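PDB 4TUF: major extracellular endoglucanase from Xanthomonas campestris pv. campestris, which hydrolyses internal beta-1,4-glucosidic linkages in cellulose, lichenin and cereal beta-D-glucans, here present as its family 5 catalytic domain. Local coordinates for residues W38-L52 and G322-Q334. Numbering follows the deposited sequence.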
loop_
_atom_site.group_PDB
_atom_site.type_symbol
_atom_site.label_atom_id
_atom_site.label_comp_id
_atom_site.label_asym_id
_atom_site.label_seq_id
_atom_site.Cartn_x
_atom_site.Cartn_y
_atom_site.Cartn_z
ATOM N N TRP A 38 -19.783 -9.781 -5.609
ATOM C CA TRP A 38 -21.093 -10.353 -5.300
ATOM C C TRP A 38 -22.163 -9.276 -5.426
ATOM O O TRP A 38 -23.342 -9.573 -5.600
ATOM C CB TRP A 38 -21.125 -10.969 -3.895
ATOM C CG TRP A 38 -20.671 -10.038 -2.803
ATOM C CD1 TRP A 38 -21.442 -9.156 -2.104
ATOM C CD2 TRP A 38 -19.342 -9.907 -2.285
ATOM N NE1 TRP A 38 -20.675 -8.480 -1.186
ATOM C CE2 TRP A 38 -19.382 -8.925 -1.274
ATOM C CE3 TRP A 38 -18.121 -10.525 -2.579
ATOM C CZ2 TRP A 38 -18.248 -8.542 -0.557
ATOM C CZ3 TRP A 38 -16.993 -10.143 -1.864
ATOM C CH2 TRP A 38 -17.065 -9.160 -0.867
ATOM N N ALA A 39 -21.736 -8.020 -5.350
ATOM C CA ALA A 39 -22.661 -6.895 -5.325
ATOM C C ALA A 39 -22.544 -6.006 -6.563
ATOM O O ALA A 39 -23.501 -5.331 -6.942
ATOM C CB ALA A 39 -22.435 -6.072 -4.071
ATOM N N ARG A 40 -21.370 -6.012 -7.189
ATOM C CA ARG A 40 -21.074 -5.090 -8.282
ATOM C C ARG A 40 -20.403 -5.770 -9.474
ATOM O O ARG A 40 -19.846 -6.861 -9.350
ATOM C CB ARG A 40 -20.170 -3.955 -7.783
ATOM C CG ARG A 40 -20.721 -3.174 -6.601
ATOM C CD ARG A 40 -21.849 -2.241 -7.014
ATOM N NE ARG A 40 -21.473 -1.359 -8.119
ATOM C CZ ARG A 40 -20.696 -0.286 -7.997
ATOM N NH1 ARG A 40 -20.195 0.049 -6.817
ATOM N NH2 ARG A 40 -20.412 0.454 -9.060
ATOM N N ASN A 41 -20.459 -5.109 -10.626
ATOM C CA ASN A 41 -19.686 -5.511 -11.795
ATOM C C ASN A 41 -18.291 -4.908 -11.715
ATOM O O ASN A 41 -18.146 -3.708 -11.484
ATOM C CB ASN A 41 -20.387 -5.075 -13.082
ATOM C CG ASN A 41 -19.531 -5.288 -14.312
ATOM O OD1 ASN A 41 -18.847 -4.377 -14.772
ATOM N ND2 ASN A 41 -19.562 -6.500 -14.850
ATOM N N TRP A 42 -17.270 -5.738 -11.896
ATOM C CA TRP A 42 -15.892 -5.320 -11.623
ATOM C C TRP A 42 -15.465 -4.126 -12.478
ATOM O O TRP A 42 -14.824 -3.203 -11.983
ATOM C CB TRP A 42 -14.925 -6.492 -11.836
ATOM C CG TRP A 42 -14.797 -6.917 -13.266
ATOM C CD1 TRP A 42 -15.664 -7.706 -13.978
ATOM C CD2 TRP A 42 -13.742 -6.569 -14.165
ATOM N NE1 TRP A 42 -15.206 -7.868 -15.265
ATOM C CE2 TRP A 42 -14.030 -7.178 -15.404
ATOM C CE3 TRP A 42 -12.581 -5.802 -14.042
ATOM C CZ2 TRP A 42 -13.196 -7.041 -16.509
ATOM C CZ3 TRP A 42 -11.757 -5.667 -15.137
ATOM C CH2 TRP A 42 -12.065 -6.283 -16.356
ATOM N N LYS A 43 -15.835 -4.145 -13.756
ATOM C CA LYS A 43 -15.486 -3.068 -14.674
ATOM C C LYS A 43 -16.181 -1.766 -14.276
ATOM O O LYS A 43 -15.575 -0.694 -14.315
ATOM C CB LYS A 43 -15.858 -3.448 -16.109
ATOM C CG LYS A 43 -14.788 -3.168 -17.151
ATOM C CD LYS A 43 -15.407 -3.089 -18.544
ATOM C CE LYS A 43 -14.384 -3.317 -19.654
ATOM N NZ LYS A 43 -13.992 -4.754 -19.770
ATOM N N ASP A 44 -17.451 -1.862 -13.886
ATOM C CA ASP A 44 -18.215 -0.684 -13.487
ATOM C C ASP A 44 -17.702 -0.089 -12.178
ATOM O O ASP A 44 -17.730 1.124 -11.987
ATOM C CB ASP A 44 -19.703 -1.024 -13.364
ATOM C CG ASP A 44 -20.377 -1.188 -14.720
ATOM O OD1 ASP A 44 -19.653 -1.271 -15.740
ATOM O OD2 ASP A 44 -21.628 -1.240 -14.768
ATOM N N MET A 45 -17.230 -0.944 -11.279
ATOM C CA MET A 45 -16.684 -0.479 -10.011
ATOM C C MET A 45 -15.356 0.262 -10.216
ATOM O O MET A 45 -15.045 1.212 -9.500
ATOM C CB MET A 45 -16.503 -1.654 -9.049
ATOM C CG MET A 45 -16.235 -1.241 -7.616
ATOM S SD MET A 45 -16.712 -2.496 -6.414
ATOM C CE MET A 45 -15.609 -3.827 -6.856
ATOM N N ILE A 46 -14.572 -0.172 -11.196
ATOM C CA ILE A 46 -13.339 0.531 -11.533
ATOM C C ILE A 46 -13.668 1.888 -12.147
ATOM O O ILE A 46 -13.080 2.903 -11.783
ATOM C CB ILE A 46 -12.469 -0.291 -12.503
ATOM C CG1 ILE A 46 -11.838 -1.476 -11.772
ATOM C CG2 ILE A 46 -11.387 0.579 -13.131
ATOM C CD1 ILE A 46 -11.085 -2.413 -12.684
ATOM N N VAL A 47 -14.620 1.888 -13.076
ATOM C CA VAL A 47 -15.089 3.105 -13.727
ATOM C C VAL A 47 -15.502 4.143 -12.693
ATOM O O VAL A 47 -15.243 5.338 -12.856
ATOM C CB VAL A 47 -16.279 2.803 -14.674
ATOM C CG1 VAL A 47 -17.079 4.063 -14.982
ATOM C CG2 VAL A 47 -15.787 2.149 -15.954
ATOM N N GLN A 48 -16.123 3.677 -11.612
ATOM C CA GLN A 48 -16.612 4.573 -10.573
ATOM C C GLN A 48 -15.484 5.201 -9.764
ATOM O O GLN A 48 -15.540 6.381 -9.430
ATOM C CB GLN A 48 -17.557 3.845 -9.623
ATOM C CG GLN A 48 -18.246 4.790 -8.660
ATOM C CD GLN A 48 -19.163 4.088 -7.693
ATOM O OE1 GLN A 48 -19.055 2.878 -7.481
ATOM N NE2 GLN A 48 -20.082 4.846 -7.094
ATOM N N MET A 49 -14.464 4.414 -9.442
ATOM C CA MET A 49 -13.415 4.910 -8.570
ATOM C C MET A 49 -12.515 5.886 -9.321
ATOM O O MET A 49 -11.898 6.755 -8.712
ATOM C CB MET A 49 -12.606 3.751 -7.958
ATOM C CG MET A 49 -11.583 3.087 -8.848
ATOM S SD MET A 49 -10.683 1.805 -7.941
ATOM C CE MET A 49 -11.815 0.420 -8.042
ATOM N N GLN A 50 -12.460 5.773 -10.642
ATOM C CA GLN A 50 -11.705 6.751 -11.412
ATOM C C GLN A 50 -12.484 8.056 -11.475
ATOM O O GLN A 50 -11.898 9.139 -11.448
ATOM C CB GLN A 50 -11.395 6.246 -12.822
ATOM C CG GLN A 50 -10.486 7.186 -13.601
ATOM C CD GLN A 50 -10.124 6.664 -14.975
ATOM O OE1 GLN A 50 -10.990 6.253 -15.752
ATOM N NE2 GLN A 50 -8.834 6.679 -15.285
ATOM N N GLY A 51 -13.808 7.943 -11.549
ATOM C CA GLY A 51 -14.683 9.099 -11.631
ATOM C C GLY A 51 -14.687 9.961 -10.381
ATOM O O GLY A 51 -15.009 11.146 -10.446
ATOM N N LEU A 52 -14.334 9.371 -9.244
ATOM C CA LEU A 52 -14.302 10.107 -7.985
ATOM C C LEU A 52 -13.048 10.959 -7.895
ATOM O O LEU A 52 -12.969 11.883 -7.084
ATOM C CB LEU A 52 -14.369 9.154 -6.795
ATOM C CG LEU A 52 -15.657 8.349 -6.638
ATOM C CD1 LEU A 52 -15.447 7.243 -5.621
ATOM C CD2 LEU A 52 -16.812 9.245 -6.230
ATOM N N GLY A 322 -13.721 0.800 7.642
ATOM C CA GLY A 322 -14.665 1.024 6.565
ATOM C C GLY A 322 -13.879 1.473 5.345
ATOM O O GLY A 322 -12.651 1.361 5.311
ATOM N N GLY A 323 -14.572 1.987 4.340
ATOM C CA GLY A 323 -13.903 2.382 3.117
ATOM C C GLY A 323 -14.486 3.626 2.478
ATOM O O GLY A 323 -15.098 4.456 3.144
ATOM N N ILE A 324 -14.276 3.758 1.175
ATOM C CA ILE A 324 -14.870 4.842 0.415
ATOM C C ILE A 324 -16.332 4.488 0.125
ATOM O O ILE A 324 -17.218 5.340 0.204
ATOM C CB ILE A 324 -14.095 5.097 -0.885
ATOM C CG1 ILE A 324 -12.645 5.463 -0.565
ATOM C CG2 ILE A 324 -14.724 6.214 -1.679
ATOM C CD1 ILE A 324 -12.508 6.722 0.261
ATOM N N LEU A 325 -16.579 3.219 -0.186
ATOM C CA LEU A 325 -17.944 2.725 -0.354
ATOM C C LEU A 325 -18.561 2.351 0.988
ATOM O O LEU A 325 -17.863 1.915 1.904
ATOM C CB LEU A 325 -17.977 1.510 -1.284
ATOM C CG LEU A 325 -17.548 1.720 -2.735
ATOM C CD1 LEU A 325 -17.487 0.389 -3.441
ATOM C CD2 LEU A 325 -18.503 2.654 -3.452
ATOM N N ARG A 326 -19.872 2.521 1.102
ATOM C CA ARG A 326 -20.592 2.029 2.265
ATOM C C ARG A 326 -20.885 0.536 2.096
ATOM O O ARG A 326 -20.444 -0.083 1.131
ATOM C CB ARG A 326 -21.883 2.816 2.480
ATOM C CG ARG A 326 -21.678 4.308 2.705
ATOM C CD ARG A 326 -22.962 4.970 3.193
ATOM N NE ARG A 326 -22.817 6.416 3.320
ATOM C CZ ARG A 326 -22.332 7.023 4.397
ATOM N NH1 ARG A 326 -21.945 6.303 5.440
ATOM N NH2 ARG A 326 -22.232 8.347 4.432
ATOM N N ASP A 327 -21.636 -0.034 3.030
ATOM C CA ASP A 327 -21.854 -1.477 3.058
ATOM C C ASP A 327 -22.748 -1.972 1.918
ATOM O O ASP A 327 -22.802 -3.174 1.649
ATOM C CB ASP A 327 -22.450 -1.888 4.407
ATOM C CG ASP A 327 -21.589 -1.461 5.580
ATOM O OD1 ASP A 327 -20.350 -1.612 5.501
ATOM O OD2 ASP A 327 -22.151 -0.964 6.579
ATOM N N ASP A 328 -23.444 -1.054 1.250
ATOM C CA ASP A 328 -24.281 -1.418 0.107
ATOM C C ASP A 328 -23.453 -1.532 -1.173
ATOM O O ASP A 328 -23.978 -1.869 -2.234
ATOM C CB ASP A 328 -25.419 -0.408 -0.088
ATOM C CG ASP A 328 -24.929 1.029 -0.156
ATOM O OD1 ASP A 328 -23.701 1.256 -0.244
ATOM O OD2 ASP A 328 -25.781 1.940 -0.131
ATOM N N TRP A 329 -22.164 -1.228 -1.062
ATOM C CA TRP A 329 -21.213 -1.347 -2.166
ATOM C C TRP A 329 -21.511 -0.415 -3.335
ATOM O O TRP A 329 -20.955 -0.586 -4.419
ATOM C CB TRP A 329 -21.158 -2.793 -2.658
ATOM C CG TRP A 329 -20.311 -3.637 -1.789
ATOM C CD1 TRP A 329 -20.711 -4.374 -0.711
ATOM C CD2 TRP A 329 -18.895 -3.811 -1.898
ATOM N NE1 TRP A 329 -19.625 -5.007 -0.148
ATOM C CE2 TRP A 329 -18.500 -4.676 -0.858
ATOM C CE3 TRP A 329 -17.925 -3.322 -2.775
ATOM C CZ2 TRP A 329 -17.175 -5.060 -0.673
ATOM C CZ3 TRP A 329 -16.610 -3.705 -2.591
ATOM C CH2 TRP A 329 -16.247 -4.568 -1.549
ATOM N N THR A 330 -22.369 0.576 -3.108
ATOM C CA THR A 330 -22.726 1.522 -4.157
ATOM C C THR A 330 -22.607 2.972 -3.697
ATOM O O THR A 330 -22.269 3.847 -4.488
ATOM C CB THR A 330 -24.159 1.278 -4.667
ATOM O OG1 THR A 330 -25.048 1.132 -3.554
ATOM C CG2 THR A 330 -24.215 0.016 -5.506
ATOM N N SER A 331 -22.879 3.226 -2.421
ATOM C CA SER A 331 -22.894 4.594 -1.903
ATOM C C SER A 331 -21.495 5.070 -1.510
ATOM O O SER A 331 -20.710 4.316 -0.932
ATOM C CB SER A 331 -23.837 4.698 -0.706
ATOM O OG SER A 331 -25.099 4.125 -1.002
ATOM N N VAL A 332 -21.194 6.328 -1.818
ATOM C CA VAL A 332 -19.860 6.871 -1.589
ATOM C C VAL A 332 -19.811 7.810 -0.385
ATOM O O VAL A 332 -20.635 8.708 -0.248
ATOM C CB VAL A 332 -19.340 7.619 -2.843
ATOM C CG1 VAL A 332 -18.012 8.310 -2.551
ATOM C CG2 VAL A 332 -19.193 6.657 -4.007
ATOM N N ARG A 333 -18.830 7.583 0.483
ATOM C CA ARG A 333 -18.581 8.435 1.640
ATOM C C ARG A 333 -18.004 9.782 1.213
ATOM O O ARG A 333 -16.795 9.923 1.049
ATOM C CB ARG A 333 -17.627 7.739 2.617
ATOM C CG ARG A 333 -18.197 6.500 3.293
ATOM C CD ARG A 333 -17.855 6.502 4.777
ATOM N NE ARG A 333 -18.190 7.788 5.393
ATOM C CZ ARG A 333 -17.802 8.164 6.608
ATOM N NH1 ARG A 333 -17.060 7.355 7.353
ATOM N NH2 ARG A 333 -18.154 9.353 7.079
ATOM N N GLN A 334 -18.873 10.771 1.050
ATOM C CA GLN A 334 -18.489 12.057 0.476
ATOM C C GLN A 334 -17.484 12.848 1.319
ATOM O O GLN A 334 -16.661 13.587 0.775
ATOM C CB GLN A 334 -19.739 12.904 0.244
ATOM C CG GLN A 334 -20.790 12.222 -0.614
ATOM C CD GLN A 334 -20.373 12.108 -2.064
ATOM O OE1 GLN A 334 -19.633 12.946 -2.577
ATOM N NE2 GLN A 334 -20.847 11.066 -2.736
#
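W329 meets W38 in a T-shaped stack. The edge of the W38 indole points at the face of W329, with the planes at 80° and the five-membered ring centroids 5.1 Å apart. A39 CB packs beside the root of the W329 side chain, 3.8 Å from W329 CB. M45 makes a Met-aromatic contact. Its SD lies at the edge of the six-membered ring, 3.9 Å from W329 CE3.

R40 makes the polar link. Its chain folds at chi2 and chi3 (-74° and -53°) and crosses the T330 side chain, with R40 CD 3.6 Å from T330 CG2. R40 NH1 donates to W329 O at 2.6 Å, in the carbonyl plane. The guanidinium also grips Q48 OE1 end-on through NH1 and NH2. Here NH1 lies in the amide plane and NH2 well above it. Q48 NE2 lies 3.7 Å from V332 CG2.

Farther along segment 38-52, L52 and V332 meet tip to tip, with L52 CD2 4.0 Å from V332 CG1. M337 of helix 334-344 touches both residues. D328 OD1 accepts from T330 N, an Asx turn, and from S331 N; these bonds probably steady the backbone around W329.

The contact joins the first helix of the TIM barrel to the loop between strand 309-311 and the last helix, away from the annotated active-site residues. Its chemistry is mainly apolar. Within it, one arginine ties the loop backbone to a helix glutamine, and the paired N-H groups probably polarise the glutamine carbonyl and limit its rotation.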